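Local atomic coordinates of Pvc2 (Photorhabdus asymbiotica subsp. asymbiotica, PDB entry 6J0B), a protein that probably builds the contractile sheath around the inner tube of a phage-tail-like extracellular injection system that drives protein translocation. Residues Leu161-Ala166 with Gly200-Lys205; Leu18-Ser23 with Asn50-Tyr55; Leu68-Arg73 with Ile168-Ser173; Glu133-Ile138 with Val156-Leu161; Val31-Glu36 with Ala107-Lys112. One frame throughout, in Å; residues are numbered along the deposited sequence.

Contact 1. Residues Leu161-Ala166 with Gly200-Lys205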
# COMPACT_ATOMS: atom_id res chain seq x y z
N LEU A 161 -62.54 -15.77 16.93
CA LEU A 161 -61.22 -16.32 17.15
C LEU A 161 -61.12 -17.01 18.51
O LEU A 161 -61.88 -16.71 19.43
CB LEU A 161 -60.18 -15.21 17.05
CG LEU A 161 -60.09 -14.74 15.60
CD1 LEU A 161 -60.21 -13.25 15.54
CD2 LEU A 161 -58.78 -15.20 15.02
N LYS A 162 -60.19 -17.95 18.61
CA LYS A 162 -59.95 -18.66 19.85
C LYS A 162 -58.47 -18.56 20.20
O LYS A 162 -57.62 -18.36 19.33
CB LYS A 162 -60.39 -20.13 19.76
CG LYS A 162 -59.43 -21.03 19.01
CD LYS A 162 -60.06 -22.37 18.69
CE LYS A 162 -59.09 -23.24 17.91
NZ LYS A 162 -59.77 -24.44 17.35
N ALA A 163 -58.18 -18.67 21.49
CA ALA A 163 -56.83 -18.54 21.99
C ALA A 163 -56.61 -19.55 23.10
O ALA A 163 -57.56 -20.08 23.68
CB ALA A 163 -56.55 -17.12 22.50
N ASP A 164 -55.34 -19.82 23.39
CA ASP A 164 -55.02 -20.77 24.45
C ASP A 164 -55.20 -20.16 25.84
O ASP A 164 -55.50 -20.89 26.79
CB ASP A 164 -53.59 -21.29 24.28
CG ASP A 164 -52.58 -20.18 24.10
OD1 ASP A 164 -52.99 -19.01 23.95
OD2 ASP A 164 -51.37 -20.48 24.11
N TRP A 165 -55.02 -18.85 25.97
CA TRP A 165 -55.24 -18.20 27.26
C TRP A 165 -56.72 -17.97 27.53
O TRP A 165 -57.16 -18.04 28.68
CB TRP A 165 -54.47 -16.89 27.33
CG TRP A 165 -54.51 -16.06 26.08
CD1 TRP A 165 -53.62 -16.10 25.05
CD2 TRP A 165 -55.46 -15.04 25.75
NE1 TRP A 165 -53.97 -15.18 24.09
CE2 TRP A 165 -55.09 -14.52 24.50
CE3 TRP A 165 -56.59 -14.52 26.39
CZ2 TRP A 165 -55.81 -13.51 23.87
CZ3 TRP A 165 -57.30 -13.52 25.77
CH2 TRP A 165 -56.91 -13.02 24.52
N ALA A 166 -57.50 -17.71 26.49
CA ALA A 166 -58.93 -17.47 26.65
C ALA A 166 -59.68 -18.79 26.71
O ALA A 166 -59.46 -19.68 25.88
CB ALA A 166 -59.46 -16.62 25.50
N GLY A 200 -51.45 -11.39 18.48
CA GLY A 200 -51.77 -12.23 19.61
C GLY A 200 -51.84 -13.69 19.23
O GLY A 200 -51.86 -14.06 18.05
N GLY A 201 -51.90 -14.55 20.24
CA GLY A 201 -51.99 -15.97 20.00
C GLY A 201 -53.37 -16.41 19.54
O GLY A 201 -54.07 -17.12 20.27
N LEU A 202 -53.76 -16.01 18.34
CA LEU A 202 -55.09 -16.22 17.81
C LEU A 202 -55.06 -17.22 16.66
O LEU A 202 -54.04 -17.37 15.99
CB LEU A 202 -55.71 -14.91 17.33
CG LEU A 202 -56.37 -13.96 18.33
CD1 LEU A 202 -57.22 -14.75 19.29
CD2 LEU A 202 -55.37 -13.11 19.07
N GLU A 203 -56.18 -17.90 16.46
CA GLU A 203 -56.43 -18.74 15.30
C GLU A 203 -57.93 -18.93 15.18
O GLU A 203 -58.62 -18.93 16.20
CB GLU A 203 -55.70 -20.09 15.39
CG GLU A 203 -55.64 -20.72 16.76
CD GLU A 203 -54.76 -21.95 16.77
OE1 GLU A 203 -54.51 -22.50 15.67
OE2 GLU A 203 -54.32 -22.37 17.85
N PRO A 204 -58.47 -19.06 13.96
CA PRO A 204 -59.93 -19.10 13.80
C PRO A 204 -60.54 -20.37 14.36
O PRO A 204 -59.91 -21.43 14.37
CB PRO A 204 -60.11 -19.03 12.28
CG PRO A 204 -58.84 -18.47 11.76
CD PRO A 204 -57.78 -18.98 12.66
N LYS A 205 -61.77 -20.24 14.85
CA LYS A 205 -62.49 -21.39 15.38
C LYS A 205 -62.89 -22.34 14.27
O LYS A 205 -62.87 -23.57 14.44
CB LYS A 205 -63.71 -20.93 16.15
CG LYS A 205 -64.44 -22.00 16.93
CD LYS A 205 -65.62 -21.39 17.66
CE LYS A 205 -66.44 -22.46 18.35
NZ LYS A 205 -67.47 -21.86 19.24
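Leu202 reaches Leu161 through two successive torsions: chi1 of -82° lays CG beside its own backbone N, and chi2 of -43° then carries CD1 across to Leu161 CB, 3.7 Å away. The two leucine side chains cross at about a right angle, within a short two-stranded antiparallel ribbon formed by strands 161-163 and 202-204 of the subtilisin-like domain of the sheath protein. The connection between these strands runs through helix 172-186, so the ribbon is a long-range pairing and not a hairpin. Its centre is the hydrogen-bonded pair Lys162 and Glu203. Lys162 N donates to Glu203 O at 3.0 Å with a nearly straight N-H...O angle of 171°, and Glu203 N returns a more bent bond to Lys162 O at 3.2 Å. Both side chains of this pair stand on the same face of the ribbon, but NZ of Lys162 and OE2 of Glu203 remain 5.9 Å apart, so any attraction between the charges is probably modest. Beyond the pair, Gly201 makes an inverse gamma turn beside Ala163. The methyl of Ala163 lies over one face of the Trp165 indole, whose ring also takes a cation-pi contact from Arg73. At the other end Lys205 is drawn into a salt bridge with Asp169. On the leucine face, CD1 of Leu202 also touches the CB of Ala163, at 4.0 Å.

Contact 2. Residues Leu18-Ser23 with Asn50-Tyr55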
# COMPACT_ATOMS: atom_id res chain seq x y z
N LEU A 18 -49.25 -10.36 33.14
CA LEU A 18 -48.92 -10.10 31.76
C LEU A 18 -48.92 -8.60 31.51
O LEU A 18 -49.81 -7.89 31.99
CB LEU A 18 -49.91 -10.80 30.83
CG LEU A 18 -49.66 -10.69 29.33
CD1 LEU A 18 -49.53 -12.07 28.73
CD2 LEU A 18 -50.80 -9.93 28.69
N ALA A 19 -47.93 -8.13 30.77
CA ALA A 19 -47.80 -6.71 30.47
C ALA A 19 -47.67 -6.54 28.96
O ALA A 19 -46.89 -7.25 28.31
CB ALA A 19 -46.60 -6.11 31.19
N LEU A 20 -48.44 -5.60 28.41
CA LEU A 20 -48.46 -5.33 26.99
C LEU A 20 -47.93 -3.92 26.74
O LEU A 20 -48.19 -3.01 27.53
CB LEU A 20 -49.88 -5.47 26.43
CG LEU A 20 -50.47 -6.87 26.57
CD1 LEU A 20 -51.98 -6.83 26.51
CD2 LEU A 20 -49.93 -7.79 25.50
N SER A 21 -47.18 -3.76 25.66
CA SER A 21 -46.58 -2.48 25.33
C SER A 21 -47.63 -1.51 24.81
O SER A 21 -48.59 -1.92 24.16
CB SER A 21 -45.47 -2.68 24.30
OG SER A 21 -44.83 -1.45 24.00
N VAL A 22 -47.43 -0.23 25.09
CA VAL A 22 -48.42 0.79 24.76
C VAL A 22 -48.18 1.31 23.36
O VAL A 22 -47.05 1.36 22.87
CB VAL A 22 -48.39 1.94 25.79
CG1 VAL A 22 -48.93 1.47 27.10
CG2 VAL A 22 -46.98 2.46 25.97
N SER A 23 -49.27 1.71 22.70
CA SER A 23 -49.22 2.32 21.38
C SER A 23 -50.13 3.53 21.36
O SER A 23 -51.17 3.55 22.03
CB SER A 23 -49.65 1.33 20.29
OG SER A 23 -49.02 0.08 20.46
N ASN A 50 -56.45 3.85 29.02
CA ASN A 50 -55.28 4.29 28.27
C ASN A 50 -54.39 3.13 27.85
O ASN A 50 -53.70 3.22 26.83
CB ASN A 50 -54.48 5.30 29.08
CG ASN A 50 -55.15 6.65 29.17
OD1 ASN A 50 -55.53 7.24 28.15
ND2 ASN A 50 -55.32 7.15 30.38
N SER A 51 -54.39 2.05 28.62
CA SER A 51 -53.46 0.96 28.38
C SER A 51 -54.02 -0.31 28.99
O SER A 51 -55.04 -0.29 29.69
CB SER A 51 -52.08 1.27 28.97
OG SER A 51 -52.18 1.56 30.35
N TRP A 52 -53.34 -1.43 28.73
CA TRP A 52 -53.76 -2.70 29.31
C TRP A 52 -53.55 -2.71 30.82
O TRP A 52 -54.33 -3.32 31.56
CB TRP A 52 -53.00 -3.84 28.65
CG TRP A 52 -53.05 -5.11 29.43
CD1 TRP A 52 -52.02 -5.68 30.12
CD2 TRP A 52 -54.18 -5.96 29.62
NE1 TRP A 52 -52.44 -6.83 30.72
CE2 TRP A 52 -53.76 -7.03 30.43
CE3 TRP A 52 -55.50 -5.93 29.18
CZ2 TRP A 52 -54.62 -8.06 30.81
CZ3 TRP A 52 -56.35 -6.94 29.56
CH2 TRP A 52 -55.91 -7.99 30.37
N MET A 53 -52.51 -2.02 31.29
CA MET A 53 -52.29 -1.87 32.72
C MET A 53 -53.38 -1.02 33.36
O MET A 53 -53.78 -1.28 34.50
CB MET A 53 -50.92 -1.26 32.96
CG MET A 53 -50.49 -1.25 34.41
SD MET A 53 -49.07 -0.20 34.67
CE MET A 53 -49.90 1.34 35.01
N ASP A 54 -53.86 -0.01 32.64
CA ASP A 54 -54.98 0.80 33.10
C ASP A 54 -56.24 -0.04 33.23
O ASP A 54 -57.01 0.12 34.19
CB ASP A 54 -55.22 1.95 32.12
CG ASP A 54 -55.96 3.13 32.74
OD1 ASP A 54 -55.74 4.27 32.28
OD2 ASP A 54 -56.75 2.94 33.68
N TYR A 55 -56.47 -0.95 32.28
CA TYR A 55 -57.62 -1.85 32.38
C TYR A 55 -57.43 -2.86 33.51
O TYR A 55 -58.40 -3.21 34.18
CB TYR A 55 -57.82 -2.59 31.07
CG TYR A 55 -59.01 -3.52 31.10
CD1 TYR A 55 -58.84 -4.89 31.04
CD2 TYR A 55 -60.30 -3.02 31.20
CE1 TYR A 55 -59.92 -5.74 31.07
CE2 TYR A 55 -61.38 -3.86 31.23
CZ TYR A 55 -61.19 -5.22 31.17
OH TYR A 55 -62.27 -6.06 31.21
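Trp52 meets Leu18 with its edge and Leu20 with a face. CG of Trp52 stands anti to the backbone N (chi1 162°), and the indole lies against the extended chain of residues 18-20. NE1 then donates to Leu18 O at 3.1 Å, with the oxygen in the indole plane but the donor well above the carbonyl plane. In Leu20, CG is anti to the carbonyl carbon (chi1 -61°), and the CD1 methyl sits over the five-membered ring in a CH-pi contact, 3.8 Å from its centroid. Trp52 is the first residue of helix 52-58, whose N-cap is Ser51: OG of Ser51 accepts from Asp54 N at 3.2 Å, tying off the first turn. The contact lays the loop between strands 10-11 and 31-34 on the start of this helix. Ser51 also meets this loop, its CB lying 3.7 Å from Val22 CG1. The neighbouring subunit packs here, with Gly316 of that subunit against both Val22 and Ser51 and its Gln312 against Ala19. CD2 of Leu18 approaches NE1 of Trp52 to 4.1 Å.

Contact 3. Residues Leu68-Arg73 with Ile168-Ser173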
# COMPACT_ATOMS: atom_id res chain seq x y z
N LEU A 68 -65.76 -9.60 27.86
CA LEU A 68 -65.10 -8.31 27.77
C LEU A 68 -63.60 -8.42 28.01
O LEU A 68 -62.81 -7.73 27.36
CB LEU A 68 -65.74 -7.33 28.76
CG LEU A 68 -65.11 -5.94 28.89
CD1 LEU A 68 -65.17 -5.20 27.57
CD2 LEU A 68 -65.76 -5.14 29.99
N ASP A 69 -63.20 -9.30 28.94
CA ASP A 69 -61.79 -9.42 29.31
C ASP A 69 -60.94 -9.94 28.16
O ASP A 69 -59.89 -9.37 27.84
CB ASP A 69 -61.65 -10.37 30.50
CG ASP A 69 -61.53 -9.64 31.81
OD1 ASP A 69 -60.76 -10.12 32.67
OD2 ASP A 69 -62.19 -8.60 31.98
N VAL A 70 -61.37 -11.04 27.54
CA VAL A 70 -60.59 -11.65 26.47
C VAL A 70 -60.63 -10.81 25.21
O VAL A 70 -59.73 -10.93 24.36
CB VAL A 70 -61.09 -13.09 26.22
CG1 VAL A 70 -61.02 -13.88 27.51
CG2 VAL A 70 -62.52 -13.09 25.70
N SER A 71 -61.62 -9.94 25.06
CA SER A 71 -61.70 -9.07 23.91
C SER A 71 -60.80 -7.85 24.05
O SER A 71 -60.26 -7.36 23.06
CB SER A 71 -63.15 -8.63 23.70
OG SER A 71 -63.61 -7.89 24.81
N VAL A 72 -60.61 -7.36 25.28
CA VAL A 72 -59.75 -6.21 25.51
C VAL A 72 -58.28 -6.61 25.46
O VAL A 72 -57.44 -5.88 24.93
CB VAL A 72 -60.15 -5.54 26.84
CG1 VAL A 72 -59.11 -4.56 27.32
CG2 VAL A 72 -61.47 -4.82 26.68
N ARG A 73 -57.95 -7.81 25.96
CA ARG A 73 -56.57 -8.28 25.91
C ARG A 73 -56.14 -8.58 24.48
O ARG A 73 -55.00 -8.29 24.10
CB ARG A 73 -56.40 -9.52 26.79
CG ARG A 73 -55.01 -10.12 26.75
CD ARG A 73 -54.83 -11.24 27.75
NE ARG A 73 -53.72 -12.11 27.38
CZ ARG A 73 -53.28 -13.11 28.12
NH1 ARG A 73 -53.83 -13.37 29.29
NH2 ARG A 73 -52.27 -13.86 27.69
N ILE A 168 -63.20 -19.00 26.64
CA ILE A 168 -64.26 -18.81 25.65
C ILE A 168 -63.67 -18.29 24.35
O ILE A 168 -62.50 -17.89 24.30
CB ILE A 168 -65.34 -17.86 26.18
CG1 ILE A 168 -64.71 -16.51 26.50
CG2 ILE A 168 -65.99 -18.44 27.42
CD1 ILE A 168 -65.71 -15.45 26.75
N ASP A 169 -64.48 -18.29 23.30
CA ASP A 169 -64.06 -17.75 22.01
C ASP A 169 -64.15 -16.23 22.01
O ASP A 169 -65.07 -15.64 22.56
CB ASP A 169 -64.93 -18.33 20.90
CG ASP A 169 -65.06 -19.82 20.99
OD1 ASP A 169 -64.04 -20.50 21.28
OD2 ASP A 169 -66.18 -20.33 20.81
N ILE A 170 -63.17 -15.61 21.36
CA ILE A 170 -63.02 -14.16 21.33
C ILE A 170 -63.84 -13.61 20.17
O ILE A 170 -63.82 -14.19 19.07
CB ILE A 170 -61.54 -13.79 21.21
CG1 ILE A 170 -60.80 -14.29 22.45
CG2 ILE A 170 -61.34 -12.30 21.04
CD1 ILE A 170 -59.34 -14.43 22.27
N PRO A 171 -64.61 -12.54 20.37
CA PRO A 171 -65.28 -11.88 19.25
C PRO A 171 -64.27 -11.27 18.30
O PRO A 171 -63.31 -10.61 18.74
CB PRO A 171 -66.14 -10.81 19.93
CG PRO A 171 -65.52 -10.60 21.26
CD PRO A 171 -64.98 -11.93 21.66
N PRO A 172 -64.44 -11.46 16.99
CA PRO A 172 -63.41 -11.04 16.04
C PRO A 172 -63.35 -9.54 15.80
O PRO A 172 -62.35 -9.07 15.25
CB PRO A 172 -63.80 -11.78 14.76
CG PRO A 172 -65.25 -11.96 14.88
CD PRO A 172 -65.56 -12.15 16.32
N SER A 173 -64.37 -8.78 16.20
CA SER A 173 -64.33 -7.34 16.01
C SER A 173 -63.38 -6.65 16.97
O SER A 173 -62.91 -5.55 16.66
CB SER A 173 -65.72 -6.75 16.19
OG SER A 173 -66.27 -7.12 17.44
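Val70 and Ile170 form the dense middle of this contact, where helix 67-77 lies against the chain that leads into helix 172-186. CG2 of Val70 is 3.9 Å from CG1 of Ile170, and the two branched side chains pass at a slant. Ile170 places CG1 anti to the carbonyl carbon (chi1 -63°), which turns this branch to the valine, while its CG2 methyl rests by the backbone oxygen of Val70. One residue further along each segment, CB of Ser71 touches the ring carbon CG of Pro171 at 3.9 Å. The serine meets the proline through carbon alone, since its OG turns back to the carbonyls of its own helix. Packing thins toward Ile168, which is partly exposed and reaches Val70 CG2 with CD1 at 4.1 Å. Next to it Asp169 points away from the helix. Charge is thus kept outside the interface and hydrocarbon inside it. With no polar bond between the segments, the join depends on shape and on burial of apolar surface, and directional bonds leave each segment for other partners.

Contact 4. Residues Glu133-Ile138 with Val156-Leu161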
# COMPACT_ATOMS: atom_id res chain seq x y z
N GLU A 133 -71.80 -16.53 15.47
CA GLU A 133 -70.96 -17.45 16.22
C GLU A 133 -71.06 -18.88 15.71
O GLU A 133 -70.11 -19.65 15.89
CB GLU A 133 -71.32 -17.42 17.70
CG GLU A 133 -71.57 -16.03 18.25
CD GLU A 133 -71.71 -16.03 19.76
OE1 GLU A 133 -72.66 -15.41 20.27
OE2 GLU A 133 -70.87 -16.66 20.43
N THR A 134 -72.18 -19.24 15.10
CA THR A 134 -72.35 -20.60 14.62
C THR A 134 -71.55 -20.82 13.33
O THR A 134 -71.29 -19.88 12.57
CB THR A 134 -73.83 -20.91 14.39
OG1 THR A 134 -73.97 -22.26 13.92
CG2 THR A 134 -74.45 -19.95 13.38
N GLU A 135 -71.13 -22.06 13.12
CA GLU A 135 -70.47 -22.45 11.89
C GLU A 135 -71.49 -22.46 10.76
O GLU A 135 -72.42 -23.28 10.78
CB GLU A 135 -69.78 -23.80 12.07
CG GLU A 135 -69.10 -24.36 10.84
CD GLU A 135 -69.95 -25.38 10.13
OE1 GLU A 135 -70.98 -25.80 10.70
OE2 GLU A 135 -69.60 -25.75 8.99
N LEU A 136 -71.36 -21.55 9.81
CA LEU A 136 -72.38 -21.38 8.78
C LEU A 136 -72.06 -22.24 7.56
O LEU A 136 -71.14 -23.06 7.56
CB LEU A 136 -72.53 -19.90 8.40
CG LEU A 136 -71.33 -18.95 8.26
CD1 LEU A 136 -70.43 -19.24 7.08
CD2 LEU A 136 -71.82 -17.52 8.18
N THR A 137 -72.83 -22.04 6.50
CA THR A 137 -72.80 -22.89 5.32
C THR A 137 -72.64 -22.07 4.06
O THR A 137 -72.90 -20.86 4.04
CB THR A 137 -74.09 -23.73 5.20
OG1 THR A 137 -75.22 -22.85 5.21
CG2 THR A 137 -74.21 -24.73 6.34
N ILE A 138 -72.20 -22.75 3.00
CA ILE A 138 -72.31 -22.23 1.65
C ILE A 138 -73.74 -22.39 1.14
O ILE A 138 -74.14 -21.74 0.17
CB ILE A 138 -71.28 -22.95 0.76
CG1 ILE A 138 -71.03 -22.21 -0.55
CG2 ILE A 138 -71.70 -24.39 0.48
CD1 ILE A 138 -70.01 -22.87 -1.45
N VAL A 156 -68.18 -6.69 8.64
CA VAL A 156 -68.47 -7.89 9.41
C VAL A 156 -67.34 -8.88 9.18
O VAL A 156 -67.05 -9.23 8.03
CB VAL A 156 -69.82 -8.49 9.03
CG1 VAL A 156 -70.05 -9.77 9.78
CG2 VAL A 156 -70.94 -7.52 9.33
N TYR A 157 -66.71 -9.32 10.26
CA TYR A 157 -65.63 -10.30 10.20
C TYR A 157 -66.14 -11.59 10.82
O TYR A 157 -66.62 -11.57 11.96
CB TYR A 157 -64.39 -9.77 10.92
CG TYR A 157 -63.83 -8.51 10.28
CD1 TYR A 157 -62.88 -8.59 9.28
CD2 TYR A 157 -64.28 -7.26 10.67
CE1 TYR A 157 -62.38 -7.44 8.69
CE2 TYR A 157 -63.79 -6.11 10.08
CZ TYR A 157 -62.84 -6.21 9.10
OH TYR A 157 -62.35 -5.07 8.51
N TYR A 158 -66.10 -12.68 10.06
CA TYR A 158 -66.90 -13.84 10.45
C TYR A 158 -66.36 -14.63 11.64
O TYR A 158 -67.04 -14.65 12.67
CB TYR A 158 -67.14 -14.77 9.25
CG TYR A 158 -67.52 -16.19 9.61
CD1 TYR A 158 -68.71 -16.47 10.29
CD2 TYR A 158 -66.70 -17.25 9.27
CE1 TYR A 158 -69.03 -17.75 10.64
CE2 TYR A 158 -67.03 -18.54 9.59
CZ TYR A 158 -68.20 -18.79 10.28
OH TYR A 158 -68.53 -20.07 10.60
N PRO A 159 -65.20 -15.31 11.58
CA PRO A 159 -64.97 -16.38 12.56
C PRO A 159 -64.54 -15.84 13.92
O PRO A 159 -63.61 -15.04 14.02
CB PRO A 159 -63.86 -17.22 11.92
CG PRO A 159 -63.44 -16.48 10.69
CD PRO A 159 -63.98 -15.10 10.79
N TRP A 160 -65.25 -16.26 14.96
CA TRP A 160 -64.88 -15.91 16.32
C TRP A 160 -63.56 -16.57 16.67
O TRP A 160 -63.47 -17.80 16.68
CB TRP A 160 -65.98 -16.34 17.29
CG TRP A 160 -67.12 -15.39 17.36
CD1 TRP A 160 -67.87 -14.94 16.32
CD2 TRP A 160 -67.65 -14.77 18.53
NE1 TRP A 160 -68.83 -14.08 16.77
CE2 TRP A 160 -68.72 -13.95 18.13
CE3 TRP A 160 -67.32 -14.83 19.89
CZ2 TRP A 160 -69.46 -13.20 19.02
CZ3 TRP A 160 -68.06 -14.08 20.78
CH2 TRP A 160 -69.12 -13.28 20.34
N LEU A 161 -62.54 -15.77 16.93
CA LEU A 161 -61.22 -16.32 17.15
C LEU A 161 -61.12 -17.01 18.51
O LEU A 161 -61.88 -16.71 19.43
CB LEU A 161 -60.18 -15.21 17.05
CG LEU A 161 -60.09 -14.74 15.60
CD1 LEU A 161 -60.21 -13.25 15.54
CD2 LEU A 161 -58.78 -15.20 15.02
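Glu133 and Leu136 each lie over an aromatic ring, Glu133 over Trp160 and Leu136 over Tyr158. The loop 133-138 follows strand 126-130, and Tyr158 to Trp160 follow strand 154-157, so the contact joins the segments that leave the C-terminal ends of two neighbouring parallel strands of the mixed sheet in the subtilisin-like domain. The apolar part is carried by Leu136 and Tyr158, whose side chains slide past each other in opposite directions. CG of Leu136 is 3.5 Å from Tyr158 CE1, and its CD1 methyl makes a CH-pi contact at 4.2 Å from the ring centroid. CG of Tyr158 stands anti to the backbone N (chi1 160°), and the phenol extends toward the loop. Among polar contacts, Leu136 N donates to Tyr158 OH at 3.3 Å with an angle of 156°, so the same leucine holds the tyrosine by backbone and side chain together. At Trp160, CG of Glu133 makes a CH-pi contact with the five-membered ring, 3.9 Å from its centroid. The chain is extended beyond CG, carrying CD out over the indole, and the carboxylate is stacked on the ring, their planes 11° apart. The indole NE1 is engaged elsewhere, donating to Gly131 O. Helix 210-216 adds Leu212 and Tyr216 against Leu136. The carboxylate ends over the six-membered ring, OE2 of Glu133 lying 3.8 Å from CH2 of Trp160.

Contact 5. Residues Val31-Glu36 with Ala107-Lys112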
# COMPACT_ATOMS: atom_id res chain seq x y z
N VAL A 31 -64.80 2.18 20.72
CA VAL A 31 -65.68 2.17 21.87
C VAL A 31 -66.22 0.75 21.99
O VAL A 31 -66.92 0.27 21.10
CB VAL A 31 -66.82 3.19 21.76
CG1 VAL A 31 -67.92 2.89 22.74
CG2 VAL A 31 -66.29 4.55 22.04
N PHE A 32 -65.87 0.08 23.08
CA PHE A 32 -66.26 -1.30 23.27
C PHE A 32 -67.63 -1.34 23.94
O PHE A 32 -67.80 -0.82 25.04
CB PHE A 32 -65.22 -2.04 24.11
CG PHE A 32 -63.94 -2.32 23.38
CD1 PHE A 32 -62.97 -1.35 23.26
CD2 PHE A 32 -63.71 -3.57 22.82
CE1 PHE A 32 -61.80 -1.60 22.58
CE2 PHE A 32 -62.54 -3.83 22.15
CZ PHE A 32 -61.58 -2.84 22.03
N ALA A 33 -68.60 -1.94 23.26
CA ALA A 33 -69.91 -2.14 23.86
C ALA A 33 -69.80 -3.20 24.94
O ALA A 33 -69.24 -4.28 24.73
CB ALA A 33 -70.92 -2.57 22.80
N VAL A 34 -70.33 -2.89 26.12
CA VAL A 34 -70.24 -3.76 27.28
C VAL A 34 -71.65 -4.17 27.67
O VAL A 34 -72.56 -3.33 27.71
CB VAL A 34 -69.53 -3.05 28.45
CG1 VAL A 34 -69.39 -3.98 29.64
CG2 VAL A 34 -68.18 -2.53 28.01
N ASP A 35 -71.84 -5.46 27.92
CA ASP A 35 -73.16 -5.97 28.27
C ASP A 35 -73.56 -5.50 29.67
O ASP A 35 -72.71 -5.18 30.50
CB ASP A 35 -73.19 -7.50 28.20
CG ASP A 35 -72.40 -8.16 29.32
OD1 ASP A 35 -71.32 -7.65 29.69
OD2 ASP A 35 -72.85 -9.21 29.82
N GLU A 36 -74.86 -5.47 29.92
CA GLU A 36 -75.32 -5.39 31.29
C GLU A 36 -75.10 -6.74 31.96
O GLU A 36 -74.88 -7.75 31.29
CB GLU A 36 -76.78 -4.96 31.34
CG GLU A 36 -76.99 -3.52 30.88
CD GLU A 36 -78.43 -3.06 31.02
OE1 GLU A 36 -79.33 -3.92 31.07
OE2 GLU A 36 -78.65 -1.83 31.09
N ALA A 107 -68.13 -6.04 21.13
CA ALA A 107 -67.40 -7.19 21.64
C ALA A 107 -68.43 -8.25 22.03
O ALA A 107 -68.70 -8.50 23.21
CB ALA A 107 -66.51 -6.80 22.81
N GLY A 108 -69.01 -8.88 21.01
CA GLY A 108 -70.04 -9.87 21.23
C GLY A 108 -71.34 -9.30 21.75
O GLY A 108 -71.92 -9.85 22.69
N GLU A 109 -71.80 -8.20 21.17
CA GLU A 109 -72.98 -7.50 21.65
C GLU A 109 -73.88 -7.17 20.47
O GLU A 109 -73.43 -7.05 19.33
CB GLU A 109 -72.61 -6.23 22.42
CG GLU A 109 -72.12 -6.50 23.82
CD GLU A 109 -73.21 -7.09 24.69
OE1 GLU A 109 -74.11 -6.34 25.10
OE2 GLU A 109 -73.17 -8.31 24.95
N ASP A 110 -75.17 -7.01 20.76
CA ASP A 110 -76.16 -6.64 19.76
C ASP A 110 -76.23 -5.12 19.70
O ASP A 110 -76.95 -4.49 20.49
CB ASP A 110 -77.52 -7.25 20.08
CG ASP A 110 -78.47 -7.25 18.90
OD1 ASP A 110 -78.77 -8.35 18.38
OD2 ASP A 110 -78.91 -6.16 18.47
N ILE A 111 -75.48 -4.52 18.79
CA ILE A 111 -75.51 -3.08 18.60
C ILE A 111 -76.24 -2.70 17.32
O ILE A 111 -76.16 -1.56 16.88
CB ILE A 111 -74.09 -2.48 18.63
CG1 ILE A 111 -73.26 -2.97 17.45
CG2 ILE A 111 -73.40 -2.81 19.94
CD1 ILE A 111 -71.97 -2.19 17.26
N LYS A 112 -76.99 -3.64 16.73
CA LYS A 112 -77.69 -3.39 15.47
C LYS A 112 -78.79 -2.34 15.61
O LYS A 112 -79.16 -1.72 14.61
CB LYS A 112 -78.29 -4.68 14.92
CG LYS A 112 -77.27 -5.73 14.53
CD LYS A 112 -77.96 -6.95 13.92
CE LYS A 112 -76.96 -8.01 13.51
NZ LYS A 112 -76.21 -8.56 14.68
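Ala33 and Ala107 bring the backbones to their nearest approach, CA to CA 6.1 Å, where the chain leaving strand 103-106 bends at Gly108, whose phi is positive, beside strand 31-34. The methyl of Ala33 points to the loop and touches two side chains, 3.8 Å from CG2 of Ile111 and 4.0 Å from CB of Glu109. Phe32 takes part through its ring edge, CD2 lying 4.3 Å from Ala107 CB, while Tyr75 packs on the phenylalanine edge-to-face. Strands 31-34 and 103-106 are parallel neighbours in the mixed sheet, and residues 107-112 form the turn from the second of these into helix 112-118. Glu109 bends at chi2 (-65°), which carries CD onward toward Asp35, just past the end of the strand. Its CG stays near Ala33 O at 3.7 Å, and its carboxylate meets the aliphatic part of Asp35, with OE2 of Glu109 3.3 Å from Asp35 CB. Across this pair, OE2 of Glu109 and OD2 of Asp35 are 5.0 Å apart, a like-charge spacing that may raise the pKa of one acid slightly.

Overall arrangement
Contacts 3 and 5 are buried and have no hydrogen bond between their segments; contact 3 is apolar, while contact 5 also sets a carboxylate against an aspartate. Contacts 1, 2 and 4 are partly buried and add hydrogen bonds. Contacts 4 and 5 involve loops after parallel strands of the mixed sheet, Trp160 touching Gly108. Contact 3 touches each of the other four: its helix 67-77 meets contact 2 through Asp69 and Tyr55, and its other segment meets contact 1 through a probable backbone hydrogen bond between Ile170 and Leu161, a residue contact 1 shares with contact 4. Backbone pairing marks contact 1, aromatic faces contacts 2 and 4, and only contact 2 is touched by another subunit.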